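Local coordinates for uncharacterized protein (Enterococcus faecalis, PDB 3PM7), which is of unknown function but belongs to the PC4-like transcriptional coactivator family, and so may bind nucleic acid as its relatives do, at residues A[2-5]-A[6-10]; A[55-58]-A[59-63]. All coordinates share one frame; numbering follows the deposited sequence.

Interaction 1 of 2, residues A[2-5]-A[6-10]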
ATOM      1  N   LYS A   2      -0.586   9.026 -20.457  1.00112.57           N
ATOM      2  CA  LYS A   2      -1.485   7.995 -20.964  1.00107.02           C
ATOM      3  C   LYS A   2      -2.947   8.288 -20.632  1.00100.85           C
ATOM      4  O   LYS A   2      -3.312   8.451 -19.465  1.00 99.29           O
ATOM      5  CB  LYS A   2      -1.088   6.623 -20.412  1.00106.42           C
ATOM      6  CG  LYS A   2       0.370   6.251 -20.656  1.00108.23           C
ATOM      7  CD  LYS A   2       0.684   6.153 -22.143  1.00109.10           C
ATOM      8  CE  LYS A   2       2.154   5.859 -22.375  1.00109.16           C
ATOM      9  NZ  LYS A   2       2.564   4.585 -21.732  1.00108.39           N
ATOM     10  N   GLU A   3      -3.777   8.362 -21.667  1.00 95.60           N
ATOM     11  CA  GLU A   3      -5.216   8.454 -21.482  1.00 88.50           C
ATOM     12  C   GLU A   3      -5.712   7.079 -21.063  1.00 78.65           C
ATOM     13  O   GLU A   3      -6.869   6.909 -20.675  1.00 78.31           O
ATOM     14  CB  GLU A   3      -5.911   8.887 -22.776  1.00 94.42           C
ATOM     15  CG  GLU A   3      -5.176   9.961 -23.565  1.00 99.98           C
ATOM     16  CD  GLU A   3      -4.154   9.383 -24.533  1.00104.92           C
ATOM     17  OE1 GLU A   3      -4.244   8.176 -24.855  1.00104.68           O
ATOM     18  OE2 GLU A   3      -3.260  10.138 -24.973  1.00108.49           O
ATOM     19  N   GLU A   4      -4.825   6.093 -21.154  1.00 70.60           N
ATOM     20  CA  GLU A   4      -5.150   4.740 -20.740  1.00 60.13           C
ATOM     21  C   GLU A   4      -5.207   4.678 -19.222  1.00 50.18           C
ATOM     22  O   GLU A   4      -6.121   4.093 -18.641  1.00 47.71           O
ATOM     23  CB  GLU A   4      -4.124   3.751 -21.283  1.00 62.77           C
ATOM     24  CG  GLU A   4      -4.650   2.340 -21.393  1.00 67.31           C
ATOM     25  CD  GLU A   4      -3.723   1.434 -22.175  1.00 71.80           C
ATOM     26  OE1 GLU A   4      -2.934   1.950 -23.002  1.00 75.10           O
ATOM     27  OE2 GLU A   4      -3.783   0.206 -21.959  1.00 70.29           O
ATOM     28  N   PHE A   5      -4.236   5.300 -18.572  1.00 47.35           N
ATOM     29  CA  PHE A   5      -4.273   5.411 -17.124  1.00 46.33           C
ATOM     30  C   PHE A   5      -5.530   6.166 -16.663  1.00 47.79           C
ATOM     31  O   PHE A   5      -6.175   5.774 -15.691  1.00 48.81           O
ATOM     32  CB  PHE A   5      -2.994   6.075 -16.607  1.00 43.29           C
ATOM     33  CG  PHE A   5      -1.794   5.157 -16.582  1.00 38.74           C
ATOM     34  CD1 PHE A   5      -1.911   3.842 -16.147  1.00 34.64           C
ATOM     35  CD2 PHE A   5      -0.554   5.602 -17.017  1.00 33.84           C
ATOM     36  CE1 PHE A   5      -0.823   3.013 -16.109  1.00 32.93           C
ATOM     37  CE2 PHE A   5       0.550   4.782 -16.984  1.00 33.49           C
ATOM     38  CZ  PHE A   5       0.424   3.474 -16.526  1.00 34.02           C
ATOM     39  N   SER A   6      -5.902   7.224 -17.374  1.00 50.68           N
ATOM     40  CA  SER A   6      -7.041   8.042 -16.953  1.00 52.96           C
ATOM     41  C   SER A   6      -8.338   7.241 -16.962  1.00 50.45           C
ATOM     42  O   SER A   6      -9.234   7.477 -16.157  1.00 53.13           O
ATOM     43  CB  SER A   6      -7.187   9.281 -17.840  1.00 57.07           C
ATOM     44  OG  SER A   6      -7.726   8.936 -19.106  1.00 60.41           O
ATOM     45  N   TYR A   7      -8.436   6.288 -17.879  1.00 44.63           N
ATOM     46  CA  TYR A   7      -9.588   5.403 -17.929  1.00 37.56           C
ATOM     47  C   TYR A   7      -9.552   4.358 -16.798  1.00 36.01           C
ATOM     48  O   TYR A   7     -10.586   3.979 -16.231  1.00 36.84           O
ATOM     49  CB  TYR A   7      -9.635   4.711 -19.292  1.00 40.12           C
ATOM     50  CG  TYR A   7     -10.841   3.817 -19.480  1.00 49.25           C
ATOM     51  CD1 TYR A   7     -10.721   2.427 -19.405  1.00 49.01           C
ATOM     52  CD2 TYR A   7     -12.107   4.361 -19.731  1.00 51.44           C
ATOM     53  CE1 TYR A   7     -11.825   1.604 -19.578  1.00 46.76           C
ATOM     54  CE2 TYR A   7     -13.213   3.548 -19.903  1.00 49.89           C
ATOM     55  CZ  TYR A   7     -13.064   2.170 -19.828  1.00 49.74           C
ATOM     56  OH  TYR A   7     -14.159   1.355 -19.984  1.00 50.41           O
ATOM     57  N   GLU A   8      -8.357   3.879 -16.478  1.00 33.66           N
ATOM     58  CA  GLU A   8      -8.208   2.813 -15.488  1.00 34.90           C
ATOM     59  C   GLU A   8      -8.325   3.328 -14.048  1.00 33.14           C
ATOM     60  O   GLU A   8      -8.810   2.616 -13.165  1.00 33.36           O
ATOM     61  CB  GLU A   8      -6.883   2.078 -15.715  1.00 33.72           C
ATOM     62  CG  GLU A   8      -6.823   1.404 -17.092  1.00 38.77           C
ATOM     63  CD  GLU A   8      -5.477   0.766 -17.381  1.00 44.87           C
ATOM     64  OE1 GLU A   8      -5.465  -0.389 -17.843  1.00 47.77           O
ATOM     65  OE2 GLU A   8      -4.435   1.413 -17.146  1.00 47.82           O
ATOM     66  N   ILE A   9      -7.907   4.566 -13.809  1.00 33.48           N
ATOM     67  CA  ILE A   9      -8.050   5.162 -12.478  1.00 30.45           C
ATOM     68  C   ILE A   9      -9.486   5.606 -12.270  1.00 34.55           C
ATOM     69  O   ILE A   9      -9.962   6.529 -12.926  1.00 39.83           O
ATOM     70  CB  ILE A   9      -7.057   6.328 -12.282  1.00 33.95           C
ATOM     71  CG1 ILE A   9      -5.623   5.770 -12.303  1.00 35.69           C
ATOM     72  CG2 ILE A   9      -7.324   7.064 -10.959  1.00 29.91           C
ATOM     73  CD1 ILE A   9      -4.542   6.811 -12.273  1.00 38.80           C
ATOM     74  N   LEU A  10     -10.197   4.933 -11.375  1.00 34.78           N
ATOM     75  CA  LEU A  10     -11.615   5.210 -11.207  1.00 32.52           C
ATOM     76  C   LEU A  10     -11.809   6.332 -10.206  1.00 35.30           C
ATOM     77  O   LEU A  10     -12.685   7.174 -10.371  1.00 34.76           O
ATOM     78  CB  LEU A  10     -12.374   3.964 -10.761  1.00 31.74           C
ATOM     79  CG  LEU A  10     -12.113   2.722 -11.633  1.00 33.36           C
ATOM     80  CD1 LEU A  10     -12.887   1.522 -11.116  1.00 32.15           C
ATOM     81  CD2 LEU A  10     -12.465   2.998 -13.074  1.00 29.33           C
TER
HETATM   82  O   HOH W   1      -3.745  -0.799 -19.659  1.00 38.80           O
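Phe-5 and Glu-8 meet because each directs CG anti to its own carbonyl carbon (chi1 -77° and -62°), which sends the ring and the carboxylate at the end of an extended chain along the same flank of helix 3-8. Glu-8 OE2 then lies 3.6 Å from Phe-5 CD1, with the ring and carboxylate planes turned 41° apart, a van der Waals approach rather than a stack. Ser-6 OG, set between its backbone N and carbonyl carbon, turns back over the helix and donates to Glu-3 O at 2.7 Å. Tyr-7 N donates to the same oxygen over 3.3 Å; both donors come from one face of the carbonyl plane, so this single acceptor is gripped twice. The last turn closes with a bond straighter than that of Tyr-7, Ile-9 N to Phe-5 O at 2.8 Å, just where the chain leaves helical geometry. Glu-4 and Glu-8 stand one turn apart, OE2 of the former 4.5 Å from OE1 of the latter. A water donates to both oxygens, 2.5 Å from each, and probably eases the repulsion between these like charges. Glu-8 OE1 also accepts from Asn-33 N, and the Phe-5 ring packs edge-to-face with Trp-44. This short N-terminal helix thus runs directly into strand 9-18, outermost in this chain's sheet, with Leu-10 already paired to Leu-29 of neighbouring strand 24-30.

Interaction 2 of 2, residues A[55-58]-A[59-63]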
ATOM      1  N   ILE A  55       1.654  -1.752  -4.925  1.00 33.85           N
ATOM      2  CA  ILE A  55       0.968  -2.989  -4.573  1.00 32.86           C
ATOM      3  C   ILE A  55      -0.544  -2.801  -4.752  1.00 35.89           C
ATOM      4  O   ILE A  55      -1.089  -1.732  -4.509  1.00 33.57           O
ATOM      5  CB  ILE A  55       1.315  -3.382  -3.111  1.00 47.01           C
ATOM      6  CG1 ILE A  55       0.823  -4.782  -2.775  1.00 50.63           C
ATOM      7  CG2 ILE A  55       0.745  -2.365  -2.114  1.00 45.82           C
ATOM      8  CD1 ILE A  55       1.377  -5.293  -1.465  1.00 53.67           C
ATOM      9  N   THR A  56      -1.225  -3.842  -5.192  1.00 34.15           N
ATOM     10  CA  THR A  56      -2.678  -3.775  -5.311  1.00 42.19           C
ATOM     11  C   THR A  56      -3.277  -4.480  -4.093  1.00 46.16           C
ATOM     12  O   THR A  56      -2.690  -5.426  -3.572  1.00 48.99           O
ATOM     13  CB  THR A  56      -3.134  -4.426  -6.623  1.00 46.46           C
ATOM     14  OG1 THR A  56      -2.354  -3.885  -7.698  1.00 46.48           O
ATOM     15  CG2 THR A  56      -4.606  -4.130  -6.902  1.00 49.29           C
ATOM     16  N   LEU A  57      -4.408  -3.996  -3.597  1.00 37.38           N
ATOM     17  CA  LEU A  57      -5.089  -4.702  -2.515  1.00 39.81           C
ATOM     18  C   LEU A  57      -6.414  -5.263  -3.004  1.00 48.79           C
ATOM     19  O   LEU A  57      -7.287  -4.505  -3.428  1.00 48.89           O
ATOM     20  CB  LEU A  57      -5.339  -3.775  -1.332  1.00 39.87           C
ATOM     21  CG  LEU A  57      -4.066  -3.238  -0.677  1.00 46.57           C
ATOM     22  CD1 LEU A  57      -4.389  -2.169   0.352  1.00 49.43           C
ATOM     23  CD2 LEU A  57      -3.289  -4.389  -0.051  1.00 43.91           C
ATOM     24  N   THR A  58      -6.573  -6.581  -2.952  1.00 52.66           N
ATOM     25  CA  THR A  58      -7.889  -7.156  -3.206  1.00 57.26           C
ATOM     26  C   THR A  58      -8.798  -6.542  -2.158  1.00 59.11           C
ATOM     27  O   THR A  58      -8.317  -5.915  -1.209  1.00 57.88           O
ATOM     28  CB  THR A  58      -7.887  -8.669  -3.041  1.00 58.57           C
ATOM     29  OG1 THR A  58      -7.644  -8.987  -1.664  1.00 60.70           O
ATOM     30  CG2 THR A  58      -6.803  -9.295  -3.900  1.00 58.08           C
ATOM     31  N   ASN A  59     -10.105  -6.697  -2.312  1.00 58.44           N
ATOM     32  CA  ASN A  59     -11.025  -6.047  -1.381  1.00 61.79           C
ATOM     33  C   ASN A  59     -10.996  -6.687   0.010  1.00 58.66           C
ATOM     34  O   ASN A  59     -11.321  -6.039   1.012  1.00 51.85           O
ATOM     35  CB  ASN A  59     -12.442  -6.015  -1.954  1.00 67.72           C
ATOM     36  CG  ASN A  59     -12.515  -5.236  -3.250  1.00 70.50           C
ATOM     37  OD1 ASN A  59     -12.684  -4.015  -3.248  1.00 69.43           O
ATOM     38  ND2 ASN A  59     -12.364  -5.938  -4.368  1.00 71.08           N
ATOM     39  N   GLU A  60     -10.589  -7.954   0.058  1.00 59.13           N
ATOM     40  CA  GLU A  60     -10.453  -8.668   1.319  1.00 64.49           C
ATOM     41  C   GLU A  60      -9.244  -8.142   2.104  1.00 62.54           C
ATOM     42  O   GLU A  60      -9.306  -7.987   3.324  1.00 62.24           O
ATOM     43  CB  GLU A  60     -10.357 -10.187   1.089  1.00 73.12           C
ATOM     44  CG  GLU A  60      -8.961 -10.714   0.734  1.00 77.34           C
ATOM     45  CD  GLU A  60      -8.807 -11.147  -0.727  1.00 79.84           C
ATOM     46  OE1 GLU A  60      -9.823 -11.177  -1.473  1.00 83.69           O
ATOM     47  OE2 GLU A  60      -7.654 -11.457  -1.123  1.00 74.45           O
ATOM     48  N   GLU A  61      -8.155  -7.856   1.393  1.00 56.30           N
ATOM     49  CA  GLU A  61      -6.965  -7.276   2.001  1.00 53.71           C
ATOM     50  C   GLU A  61      -7.211  -5.843   2.453  1.00 51.92           C
ATOM     51  O   GLU A  61      -6.733  -5.423   3.510  1.00 47.86           O
ATOM     52  CB  GLU A  61      -5.792  -7.326   1.025  1.00 44.38           C
ATOM     53  CG  GLU A  61      -5.498  -8.727   0.555  1.00 45.96           C
ATOM     54  CD  GLU A  61      -4.453  -8.762  -0.541  1.00 49.17           C
ATOM     55  OE1 GLU A  61      -4.402  -7.802  -1.346  1.00 44.43           O
ATOM     56  OE2 GLU A  61      -3.682  -9.745  -0.592  1.00 52.30           O
ATOM     57  N   PHE A  62      -7.962  -5.088   1.659  1.00 47.79           N
ATOM     58  CA  PHE A  62      -8.196  -3.698   2.010  1.00 49.27           C
ATOM     59  C   PHE A  62      -9.103  -3.565   3.225  1.00 52.01           C
ATOM     60  O   PHE A  62      -9.011  -2.590   3.969  1.00 48.27           O
ATOM     61  CB  PHE A  62      -8.780  -2.883   0.843  1.00 50.25           C
ATOM     62  CG  PHE A  62      -8.818  -1.422   1.133  1.00 47.98           C
ATOM     63  CD1 PHE A  62      -9.994  -0.813   1.557  1.00 47.66           C
ATOM     64  CD2 PHE A  62      -7.654  -0.666   1.064  1.00 43.37           C
ATOM     65  CE1 PHE A  62     -10.016   0.539   1.863  1.00 45.37           C
ATOM     66  CE2 PHE A  62      -7.662   0.690   1.374  1.00 43.82           C
ATOM     67  CZ  PHE A  62      -8.847   1.295   1.779  1.00 44.88           C
ATOM     68  N   ALA A  63     -10.001  -4.529   3.412  1.00 54.93           N
ATOM     69  CA  ALA A  63     -10.880  -4.494   4.570  1.00 55.01           C
ATOM     70  C   ALA A  63     -10.061  -4.819   5.810  1.00 56.54           C
ATOM     71  O   ALA A  63     -10.208  -4.164   6.837  1.00 61.25           O
ATOM     72  CB  ALA A  63     -12.041  -5.466   4.413  1.00 53.12           C
TER
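Thr-58 and Glu-61 cross obliquely at the start of helix 59-71 and exchange bonds as a capping box. Glu-61, CG anti to its carbonyl carbon and the chain extended beyond, reaches back toward the strand, where OE1 accepts from Thr-58 N at 3.0 Å with 148° at the hydrogen. The amide meets this oxygen from above the carboxylate plane, 37° out of it. In return Thr-58 OG1 accepts from Glu-61 N at 3.3 Å, although the modelled place of this hydroxyl is less sure because it sits too near Glu-60. Phe-62 N donates to Thr-58 O at 3.0 Å, the first full helical turn. On the apolar side Leu-57 and Phe-62 cross at about a right angle: the methyl CD1 of Leu-57 comes to the ring edge, in its plane, 3.7 Å from Phe-62 CD2. The other methyl, CD2 of Leu-57, lies 3.8 Å from Glu-61 OE1, so the leucine spans the apolar ring and the buried carboxylate. Strand 55-57 and helix 59-63 run nearly perpendicular, 88° between their directions, and this turn is made at the N-cap. The Phe-62 ring also stacks on Phe-39. From the second subunit, Lys-25 forms a salt bridge with Glu-61 OE1, and Ser-17 OG of that subunit is hydrogen-bonded to OE2. Glu-61 therefore serves the cap and the dimer interface together, and the lysine would be expected to favour the ionised form of Glu-61; the helix start is tied chemically to subunit association.

In the fold
Both interactions are local and sit where a helix joins a strand of the same antiparallel sheet, but in opposite order: in interaction 1 helix 3-8 leads into strand 9-18, whereas in interaction 2 strand 54-57 leads into helix 59-71, the two strands being the outermost of this chain's sheet. Their centres lie 20 Å apart and their nearest atoms about 10 Å, so they do not touch. Interaction 1 is a surface contact, its acidic pair joined by water, and no other chain of the assembly reaches it. Interaction 2 is partly buried, combining a capping box with apolar packing; there the Glu-61 carboxylate is shared between the cap and the second subunit.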